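Histone-lysine N-methyltransferase SETMAR (Homo sapiens, PDB 3F2K) joins a histone lysine methyltransferase to a DNA-binding mariner transposase domain, the part described here, and acts in double-strand break repair and restart of stalled replication forks. Local coordinates at residues 18-22 and 214-218. Residue numbers count along the deposited sequence, not the author numbering.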
ATOM      1  N   SER A  18      -5.041  -7.001  14.586  1.00 16.12           N
ATOM      2  CA  SER A  18      -6.234  -7.469  13.869  1.00 16.65           C
ATOM      3  C   SER A  18      -7.491  -7.310  14.663  1.00 16.99           C
ATOM      4  O   SER A  18      -8.462  -6.725  14.185  1.00 16.53           O
ATOM      5  CB  SER A  18      -6.076  -8.928  13.412  1.00 16.42           C
ATOM      6  OG  SER A  18      -5.101  -8.950  12.348  1.00 15.71           O
ATOM      7  N   SER A  19      -7.474  -7.854  15.884  1.00 18.55           N
ATOM      8  CA  SER A  19      -8.651  -7.813  16.749  1.00 18.89           C
ATOM      9  C   SER A  19      -9.082  -6.347  17.035  1.00 18.42           C
ATOM     10  O   SER A  19     -10.293  -5.998  16.964  1.00 18.62           O
ATOM     11  CB  SER A  19      -8.357  -8.598  18.074  1.00 18.72           C
ATOM     12  OG  SER A  19      -9.414  -8.387  19.050  1.00 19.09           O
ATOM     13  N   SER A  20      -8.104  -5.508  17.302  1.00 20.03           N
ATOM     14  CA  SER A  20      -8.321  -4.090  17.654  1.00 19.49           C
ATOM     15  C   SER A  20      -8.891  -3.321  16.492  1.00 20.30           C
ATOM     16  O   SER A  20      -9.840  -2.533  16.683  1.00 21.27           O
ATOM     17  CB  SER A  20      -7.021  -3.469  18.167  1.00 20.64           C
ATOM     18  OG  SER A  20      -6.763  -3.969  19.459  1.00 18.09           O
ATOM     19  N   LEU A  21      -8.413  -3.619  15.277  1.00 19.72           N
ATOM     20  CA  LEU A  21      -8.892  -2.935  14.060  1.00 19.20           C
ATOM     21  C   LEU A  21     -10.278  -3.355  13.653  1.00 19.54           C
ATOM     22  O   LEU A  21     -11.077  -2.517  13.217  1.00 18.28           O
ATOM     23  CB  LEU A  21      -7.913  -3.086  12.855  1.00 17.87           C
ATOM     24  CG  LEU A  21      -6.592  -2.319  13.060  1.00 20.37           C
ATOM     25  CD1 LEU A  21      -5.602  -2.457  11.879  1.00 17.07           C
ATOM     26  CD2 LEU A  21      -6.805  -0.811  13.415  1.00 21.76           C
ATOM     27  N   ILE A  22     -10.592  -4.631  13.810  1.00 20.82           N
ATOM     28  CA  ILE A  22     -11.960  -5.049  13.564  1.00 21.76           C
ATOM     29  C   ILE A  22     -12.925  -4.317  14.513  1.00 20.68           C
ATOM     30  O   ILE A  22     -13.926  -3.818  14.037  1.00 19.21           O
ATOM     31  CB  ILE A  22     -12.200  -6.573  13.747  1.00 23.15           C
ATOM     32  CG1 ILE A  22     -11.315  -7.361  12.833  1.00 21.97           C
ATOM     33  CG2 ILE A  22     -13.663  -6.939  13.415  1.00 24.96           C
ATOM     34  CD1 ILE A  22     -11.290  -8.952  13.228  1.00 22.38           C
ATOM     35  N   TRP A 214      -8.491  -9.361   8.708  1.00 17.63           N
ATOM     36  CA  TRP A 214      -8.324  -9.254  10.177  1.00 17.37           C
ATOM     37  C   TRP A 214      -8.971 -10.417  10.927  1.00 17.69           C
ATOM     38  O   TRP A 214      -8.373 -10.991  11.888  1.00 16.21           O
ATOM     39  CB  TRP A 214      -8.826  -7.910  10.735  1.00 16.86           C
ATOM     40  CG  TRP A 214      -7.982  -6.753  10.183  1.00 14.93           C
ATOM     41  CD1 TRP A 214      -6.675  -6.757   9.833  1.00 18.85           C
ATOM     42  CD2 TRP A 214      -8.482  -5.428   9.914  1.00 17.85           C
ATOM     43  NE1 TRP A 214      -6.299  -5.472   9.356  1.00 17.25           N
ATOM     44  CE2 TRP A 214      -7.401  -4.649   9.441  1.00 18.87           C
ATOM     45  CE3 TRP A 214      -9.726  -4.826  10.080  1.00 20.66           C
ATOM     46  CZ2 TRP A 214      -7.562  -3.295   9.059  1.00 21.01           C
ATOM     47  CZ3 TRP A 214      -9.889  -3.487   9.717  1.00 21.16           C
ATOM     48  CH2 TRP A 214      -8.803  -2.740   9.211  1.00 18.39           C
ATOM     49  N   GLN A 215     -10.182 -10.761  10.513  1.00 18.79           N
ATOM     50  CA  GLN A 215     -10.910 -11.830  11.214  1.00 20.16           C
ATOM     51  C   GLN A 215     -10.267 -13.179  11.028  1.00 19.57           C
ATOM     52  O   GLN A 215     -10.219 -13.993  11.956  1.00 20.50           O
ATOM     53  CB  GLN A 215     -12.394 -11.890  10.796  1.00 19.77           C
ATOM     54  CG  GLN A 215     -13.252 -12.850  11.707  1.00 21.22           C
ATOM     55  CD  GLN A 215     -13.198 -12.457  13.160  1.00 25.68           C
ATOM     56  OE1 GLN A 215     -13.545 -11.329  13.516  1.00 26.70           O
ATOM     57  NE2 GLN A 215     -12.764 -13.383  14.034  1.00 27.08           N
ATOM     58  N   LYS A 216      -9.751 -13.417   9.842  1.00 19.48           N
ATOM     59  CA  LYS A 216      -9.116 -14.720   9.568  1.00 19.06           C
ATOM     60  C   LYS A 216      -7.867 -14.825  10.403  1.00 18.92           C
ATOM     61  O   LYS A 216      -7.530 -15.915  10.945  1.00 17.36           O
ATOM     62  CB  LYS A 216      -8.771 -14.835   8.099  1.00 19.72           C
ATOM     63  CG  LYS A 216      -9.981 -15.088   7.183  1.00 18.88           C
ATOM     64  CD  LYS A 216      -9.437 -15.316   5.800  1.00 22.27           C
ATOM     65  CE  LYS A 216     -10.521 -15.187   4.749  1.00 31.35           C
ATOM     66  NZ  LYS A 216      -9.871 -15.710   3.490  1.00 34.03           N
ATOM     67  N   CYS A 217      -7.196 -13.671  10.575  1.00 16.97           N
ATOM     68  CA  CYS A 217      -5.986 -13.592  11.391  1.00 17.06           C
ATOM     69  C   CYS A 217      -6.338 -13.891  12.848  1.00 17.83           C
ATOM     70  O   CYS A 217      -5.702 -14.760  13.469  1.00 18.37           O
ATOM     71  CB  CYS A 217      -5.282 -12.232  11.235  1.00 16.91           C
ATOM     72  SG  CYS A 217      -3.791 -12.111  12.317  1.00 17.47           S
ATOM     73  N   VAL A 218      -7.441 -13.299  13.329  1.00 18.16           N
ATOM     74  CA  VAL A 218      -7.913 -13.609  14.695  1.00 16.93           C
ATOM     75  C   VAL A 218      -8.272 -15.122  14.810  1.00 18.86           C
ATOM     76  O   VAL A 218      -7.904 -15.806  15.837  1.00 17.49           O
ATOM     77  CB  VAL A 218      -9.093 -12.680  15.069  1.00 17.75           C
ATOM     78  CG1 VAL A 218      -9.781 -13.168  16.390  1.00 17.73           C
ATOM     79  CG2 VAL A 218      -8.579 -11.180  15.269  1.00 16.14           C
TER
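Two helical turns from opposite ends of the chain, 18-22 and 214-218, pass with their axes 8.7 Å apart at closest approach and at 139° between N-to-C directions, roughly antiparallel but strongly crossed. The backbones come nearest at Ser-18 and Trp-214, whose CA atoms are 4.6 Å apart, and the case illustrates how a small residue lets helices approach closely: CB of Ser-18 lies 3.4 Å from O of Trp-214. The hydroxyl of Ser-18 is bound within its own helix, to the carbonyl of Arg-14. Beside this close point the large Trp-214 ring lies against Leu-21 of helix 8-27. CB of Leu-21 sits 3.5 Å from the centroid of its six-membered ring and almost exactly on the normal, a CH-pi contact over the face, while CD1 of Leu-21 reaches CZ2 of Trp-214 at 3.5 Å. In the RNase H-like fold of DDE/D transposases, a central mixed sheet is flanked by helices; here the first and last helices of the modelled domain pack together, away from the magnesium site. Ile-22 extends the apolar seam, with CG1 3.3 Å from CB of Trp-214 and CD1 4.1 Å from CG2 of Val-218. That same CG2 of Val-218 rests 3.6 Å from N of Ser-19 and packs against CB of Ser-18 and CB of Ser-19, each at 3.8 Å.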